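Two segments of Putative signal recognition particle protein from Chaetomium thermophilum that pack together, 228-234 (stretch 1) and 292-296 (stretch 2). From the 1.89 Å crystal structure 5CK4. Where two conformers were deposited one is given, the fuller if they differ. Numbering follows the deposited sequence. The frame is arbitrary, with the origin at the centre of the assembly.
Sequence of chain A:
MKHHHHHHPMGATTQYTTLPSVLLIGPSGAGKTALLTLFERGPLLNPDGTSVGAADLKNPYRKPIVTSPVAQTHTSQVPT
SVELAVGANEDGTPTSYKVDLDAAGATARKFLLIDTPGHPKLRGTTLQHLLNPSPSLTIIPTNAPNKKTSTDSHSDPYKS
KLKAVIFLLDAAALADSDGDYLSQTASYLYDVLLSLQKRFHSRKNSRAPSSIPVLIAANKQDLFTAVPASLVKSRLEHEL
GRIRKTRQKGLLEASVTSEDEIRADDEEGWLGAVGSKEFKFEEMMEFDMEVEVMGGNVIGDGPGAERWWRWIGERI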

# COMPACT_ATOMS: atom_id res chain seq x y z
N PRO A 228 -12.16 -2.20 13.04
CA PRO A 228 -10.84 -2.09 13.70
C PRO A 228 -9.75 -2.82 12.91
O PRO A 228 -10.05 -3.80 12.21
CB PRO A 228 -11.07 -2.73 15.08
CG PRO A 228 -12.30 -3.55 14.94
CD PRO A 228 -13.15 -2.89 13.89
N ALA A 229 -8.51 -2.36 13.03
CA ALA A 229 -7.39 -2.89 12.24
C ALA A 229 -7.21 -4.41 12.28
O ALA A 229 -6.84 -5.01 11.28
CB ALA A 229 -6.09 -2.21 12.64
N SER A 230 -7.46 -5.04 13.44
CA SER A 230 -7.27 -6.49 13.53
C SER A 230 -8.33 -7.23 12.70
O SER A 230 -8.05 -8.29 12.12
CB SER A 230 -7.31 -6.95 15.00
OG SER A 230 -8.59 -6.72 15.55
N LEU A 231 -9.53 -6.67 12.65
CA LEU A 231 -10.59 -7.23 11.81
C LEU A 231 -10.37 -6.91 10.32
O LEU A 231 -10.69 -7.72 9.45
CB LEU A 231 -11.96 -6.75 12.27
CG LEU A 231 -12.74 -7.74 13.13
CD1 LEU A 231 -14.01 -7.11 13.67
CD2 LEU A 231 -13.04 -8.99 12.31
N VAL A 232 -9.85 -5.72 10.03
CA VAL A 232 -9.47 -5.37 8.66
C VAL A 232 -8.46 -6.40 8.15
O VAL A 232 -8.56 -6.94 7.03
CB VAL A 232 -8.84 -3.95 8.57
CG1 VAL A 232 -8.22 -3.72 7.20
CG2 VAL A 232 -9.86 -2.86 8.87
N LYS A 233 -7.49 -6.71 9.01
CA LYS A 233 -6.46 -7.70 8.68
C LYS A 233 -7.05 -9.08 8.33
O LYS A 233 -6.73 -9.63 7.28
CB LYS A 233 -5.44 -7.84 9.82
CG LYS A 233 -4.30 -8.84 9.55
CD LYS A 233 -3.32 -8.88 10.72
CE LYS A 233 -2.00 -9.54 10.33
NZ LYS A 233 -2.06 -11.03 10.39
N SER A 234 -7.90 -9.63 9.20
CA SER A 234 -8.46 -10.95 8.96
C SER A 234 -9.43 -10.98 7.77
O SER A 234 -9.44 -11.94 6.99
CB SER A 234 -9.12 -11.52 10.22
OG SER A 234 -10.25 -10.76 10.60
N GLU A 292 2.02 -4.91 6.96
CA GLU A 292 1.37 -4.72 8.27
C GLU A 292 0.09 -3.88 8.14
O GLU A 292 0.04 -2.91 7.38
CB GLU A 292 2.34 -4.07 9.28
CG GLU A 292 1.78 -3.95 10.71
CD GLU A 292 2.81 -3.50 11.74
OE1 GLU A 292 4.03 -3.73 11.52
OE2 GLU A 292 2.40 -2.92 12.77
N VAL A 293 -0.93 -4.23 8.91
CA VAL A 293 -2.19 -3.49 8.89
C VAL A 293 -2.21 -2.60 10.13
O VAL A 293 -1.92 -3.06 11.24
CB VAL A 293 -3.39 -4.44 8.89
CG1 VAL A 293 -4.71 -3.67 8.91
CG2 VAL A 293 -3.33 -5.37 7.68
N MET A 294 -2.52 -1.32 9.95
CA MET A 294 -2.49 -0.39 11.08
C MET A 294 -3.63 0.60 10.96
O MET A 294 -3.84 1.17 9.89
CB MET A 294 -1.15 0.36 11.13
CG MET A 294 -1.00 1.33 12.32
SD MET A 294 0.66 2.05 12.42
CE MET A 294 1.67 0.57 12.27
N GLY A 295 -4.39 0.79 12.03
CA GLY A 295 -5.48 1.75 12.00
C GLY A 295 -5.01 3.18 12.19
O GLY A 295 -3.95 3.45 12.77
N GLY A 296 -5.81 4.12 11.69
CA GLY A 296 -5.55 5.53 11.91
C GLY A 296 -6.67 6.38 11.34
O GLY A 296 -7.67 5.86 10.86

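The first turns of a helix, Ala229 to Ser234, lie across the strand Glu292 to Gly295. Their axes approach to 7.6 Å, and their N-to-C directions differ by 145°, so the two elements run closer to antiparallel than to parallel. The register follows from this: Ala229 CA lies 5.0 Å from Gly295 CA, and Lys233 CA lies 6.0 Å from Val293 CA, so advancing one turn along the helix means stepping back two residues along the strand. No hydrogen bond crosses the contact, which rests on packing and buries 199 Å² in total.

Val293 is the centre of it, with 82 Å² covered by the helix. Its CA-to-CB bond points toward the helix, and with chi1 at 178° (t) both methyls face the helix: CG1 sits 3.9 Å from Val232 CG1, 4.2 Å from Ala229 CB and 4.3 Å from Lys233 CB, and CG2 comes closer to that last atom, Lys233 CB, at 3.9 Å. The closest approach of Val293 is between its CG1 and Ala229 O, at 3.5 Å. That carbonyl oxygen is already engaged within the helix, accepting a hydrogen bond from Lys233 N at 2.9 Å, so the methyl packs against a backbone group whose polar demand is met.

Val232 also adopts the t rotamer, with chi1 at 169°, and this places CG1 on the Val293 side; CG2 lies farther from that residue. Lys233 divides its character along its length. Its CB points toward the strand, but chi1, chi2 and chi3 are all t (-178°, 178° and -164°), and the extended chain leads its end away. Only at chi4, -82° (m), does it bend, and NZ finds its hydrogen bond elsewhere in the structure. The contact thus uses the aliphatic base of the lysine and leaves its charge outside.

At the other end, Ala229 packs on backbone: its CB is 3.5 Å from Gly295 N and 4.1 Å from Met294 C. Gly295 has no side chain, and Ala229 brings only a methyl, at a CA-to-CA spacing of 5.0 Å between Ala229 CA and Gly295 CA. An ideally placed CB on Gly295 would point toward the helix and come within 3.7 Å of Ala229 CB, an ordinary contact distance, so this spacing alone does not show that a glycine is needed.

The strand's alternation accounts for Glu292 and Met294, which point away, both t at chi1 and chi2, and their side chains come no nearer to the helix than 6.8 and 5.8 Å. On the helix, Ser230 and Leu231 likewise point away; the chi1 of Leu231, -100°, falls between wells.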